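Local coordinates for uncharacterized protein (Leptospira interrogans serogroup Icterohaemorrhagiae serovar copenhageni, PDB 6OE6), which is of unknown function but is a predicted bacterial lipoprotein, probably tethered to a membrane through its lipid-modified N-terminus, at residues Q103-P107 against G108-L112. Residues are numbered along the deposited sequence; the frame is centred on the assembly and turned at random.
Sequences QGLSP and GKYLL
Tyr110 and Leu105 meet with matching first torsions. In Tyr110, CG sits beside the backbone N and opposite the carbonyl carbon (chi1 -65°), which swings the ring off strand 108-116 and back beneath the loop just before it. The same choice in Leu105, with the chain then extended to CD1, sets that methyl over the phenol face. CD1 stands 4.2 Å from the centroid of the Tyr110 ring, almost exactly on the ring normal, a CH-pi contact. Farther out, Leu105 CB lies 4.0 Å from Tyr110 CZ. The phenol ends at the loop backbone: Tyr110 OH donates to Ser106 O over 2.6 Å. That oxygen lies at the ring edge, in the ring plane, while the hydroxyl approaches the carbonyl at 129° to C=O and somewhat out of its plane. A water joins the hydroxyl to the backbone N of Ser106. It gives a hydrogen bond to Tyr110 OH at 2.8 Å and accepts one from Ser106 N at 2.9 Å, linking two atoms that are not themselves hydrogen-bonded. The chain turns back through Pro107 and Gly108; Gly108 takes backbone angles (phi 159°) open in practice to glycine. With the hydroxyl bound to the residue four places earlier, and the sequence Leu-Ser-Pro-Gly-Lys-Tyr, this is a tyrosine corner, a motif of Greek-key beta sandwiches. Here it forms as the chain passes from strand 97-102 in one sheet to strand 108-116 in the other; Leu74 and Met84 pack against both Leu105 and Tyr110. The phenol thus serves as donor to a carbonyl and acceptor from water, so both polar groups of the Ser106 backbone are satisfied and the hydroxyl's rotation is fixed.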
ATOM      1  N   GLN A 103       1.564  -7.862  -6.521  1.00 21.07           N
ATOM      2  CA  GLN A 103       2.471  -8.296  -7.589  1.00 23.69           C
ATOM      3  C   GLN A 103       1.959  -7.811  -8.942  1.00 27.91           C
ATOM      4  O   GLN A 103       0.808  -8.081  -9.314  1.00 24.31           O
ATOM      5  CB  GLN A 103       2.604  -9.827  -7.606  1.00 28.65           C
ATOM      6  CG  GLN A 103       3.422 -10.393  -8.792  1.00 31.77           C
ATOM      7  CD  GLN A 103       3.337 -11.930  -8.934  1.00 35.42           C
ATOM      8  OE1 GLN A 103       2.477 -12.590  -8.331  1.00 44.69           O
ATOM      9  NE2 GLN A 103       4.229 -12.494  -9.722  1.00 36.61           N
ATOM     10  N   GLY A 104       2.828  -7.161  -9.717  1.00 23.66           N
ATOM     11  CA  GLY A 104       2.428  -6.825 -11.074  1.00 25.77           C
ATOM     12  C   GLY A 104       1.494  -5.639 -11.240  1.00 26.30           C
ATOM     13  O   GLY A 104       0.817  -5.551 -12.275  1.00 26.61           O
ATOM     14  N   LEU A 105       1.428  -4.708 -10.277  1.00 22.91           N
ATOM     15  CA  LEU A 105       0.650  -3.487 -10.524  1.00 23.41           C
ATOM     16  C   LEU A 105       1.220  -2.726 -11.719  1.00 27.40           C
ATOM     17  O   LEU A 105       2.434  -2.650 -11.894  1.00 28.86           O
ATOM     18  CB  LEU A 105       0.650  -2.567  -9.291  1.00 24.79           C
ATOM     19  CG  LEU A 105      -0.040  -3.139  -8.034  1.00 21.77           C
ATOM     20  CD1 LEU A 105       0.134  -2.139  -6.864  1.00 21.94           C
ATOM     21  CD2 LEU A 105      -1.525  -3.473  -8.252  1.00 21.29           C
ATOM     22  N   SER A 106       0.333  -2.176 -12.547  1.00 26.95           N
ATOM     23  CA  SER A 106       0.758  -1.294 -13.631  1.00 27.97           C
ATOM     24  C   SER A 106       1.316   0.003 -13.043  1.00 26.14           C
ATOM     25  O   SER A 106       0.922   0.416 -11.945  1.00 27.94           O
ATOM     26  CB  SER A 106      -0.418  -0.961 -14.547  1.00 30.45           C
ATOM     27  OG  SER A 106      -0.866  -2.129 -15.216  1.00 44.62           O
ATOM     28  N   PRO A 107       2.192   0.695 -13.768  1.00 30.37           N
ATOM     29  CA  PRO A 107       2.630   2.014 -13.297  1.00 29.88           C
ATOM     30  C   PRO A 107       1.428   2.917 -13.063  1.00 33.52           C
ATOM     31  O   PRO A 107       0.441   2.870 -13.801  1.00 30.08           O
ATOM     32  CB  PRO A 107       3.519   2.512 -14.439  1.00 35.81           C
ATOM     33  CG  PRO A 107       4.067   1.265 -15.005  1.00 38.21           C
ATOM     34  CD  PRO A 107       2.910   0.296 -14.990  1.00 31.28           C
ATOM     35  N   GLY A 108       1.485   3.686 -11.986  1.00 33.09           N
ATOM     36  CA  GLY A 108       0.406   4.607 -11.689  1.00 31.45           C
ATOM     37  C   GLY A 108       0.389   4.999 -10.224  1.00 30.49           C
ATOM     38  O   GLY A 108       1.320   4.740  -9.473  1.00 29.52           O
ATOM     39  N   LYS A 109      -0.697   5.650  -9.845  1.00 24.81           N
ATOM     40  CA  LYS A 109      -0.867   6.145  -8.490  1.00 25.09           C
ATOM     41  C   LYS A 109      -1.977   5.338  -7.836  1.00 24.47           C
ATOM     42  O   LYS A 109      -3.031   5.137  -8.446  1.00 22.67           O
ATOM     43  CB  LYS A 109      -1.208   7.647  -8.518  1.00 28.51           C
ATOM     44  CG  LYS A 109      -1.181   8.310  -7.136  1.00 34.82           C
ATOM     45  CD  LYS A 109      -1.200   9.858  -7.269  1.00 35.74           C
ATOM     46  CE  LYS A 109      -2.554  10.373  -7.730  1.00 44.76           C
ATOM     47  NZ  LYS A 109      -2.619  11.879  -7.816  1.00 49.14           N
ATOM     48  N   TYR A 110      -1.742   4.892  -6.600  1.00 19.35           N
ATOM     49  CA  TYR A 110      -2.633   3.967  -5.906  1.00 21.92           C
ATOM     50  C   TYR A 110      -2.957   4.468  -4.514  1.00 21.61           C
ATOM     51  O   TYR A 110      -2.164   5.180  -3.886  1.00 22.98           O
ATOM     52  CB  TYR A 110      -2.002   2.550  -5.765  1.00 20.72           C
ATOM     53  CG  TYR A 110      -1.808   1.904  -7.123  1.00 19.71           C
ATOM     54  CD1 TYR A 110      -2.830   1.120  -7.669  1.00 23.86           C
ATOM     55  CD2 TYR A 110      -0.649   2.131  -7.873  1.00 22.56           C
ATOM     56  CE1 TYR A 110      -2.706   0.559  -8.918  1.00 20.56           C
ATOM     57  CE2 TYR A 110      -0.505   1.554  -9.128  1.00 25.90           C
ATOM     58  CZ  TYR A 110      -1.550   0.762  -9.632  1.00 25.72           C
ATOM     59  OH  TYR A 110      -1.453   0.185 -10.874  1.00 25.31           O
ATOM     60  N   LEU A 111      -4.136   4.054  -4.036  1.00 22.31           N
ATOM     61  CA  LEU A 111      -4.654   4.418  -2.726  1.00 24.11           C
ATOM     62  C   LEU A 111      -5.077   3.131  -2.043  1.00 22.60           C
ATOM     63  O   LEU A 111      -5.964   2.418  -2.538  1.00 22.58           O
ATOM     64  CB  LEU A 111      -5.845   5.382  -2.846  1.00 22.97           C
ATOM     65  CG  LEU A 111      -6.545   5.810  -1.548  1.00 25.94           C
ATOM     66  CD1 LEU A 111      -5.565   6.584  -0.662  1.00 29.07           C
ATOM     67  CD2 LEU A 111      -7.803   6.632  -1.859  1.00 28.18           C
ATOM     68  N   LEU A 112      -4.464   2.852  -0.904  1.00 19.79           N
ATOM     69  CA  LEU A 112      -4.760   1.650  -0.116  1.00 19.24           C
ATOM     70  C   LEU A 112      -5.548   2.109   1.100  1.00 25.12           C
ATOM     71  O   LEU A 112      -5.094   2.997   1.823  1.00 25.11           O
ATOM     72  CB  LEU A 112      -3.458   0.967   0.308  1.00 22.78           C
ATOM     73  CG  LEU A 112      -3.520  -0.173   1.331  1.00 20.94           C
ATOM     74  CD1 LEU A 112      -4.387  -1.332   0.804  1.00 23.42           C
ATOM     75  CD2 LEU A 112      -2.083  -0.642   1.587  1.00 23.65           C
TER
HETATM   76  O   HOH W   1      -2.473  -2.294 -11.735  1.00 27.77           O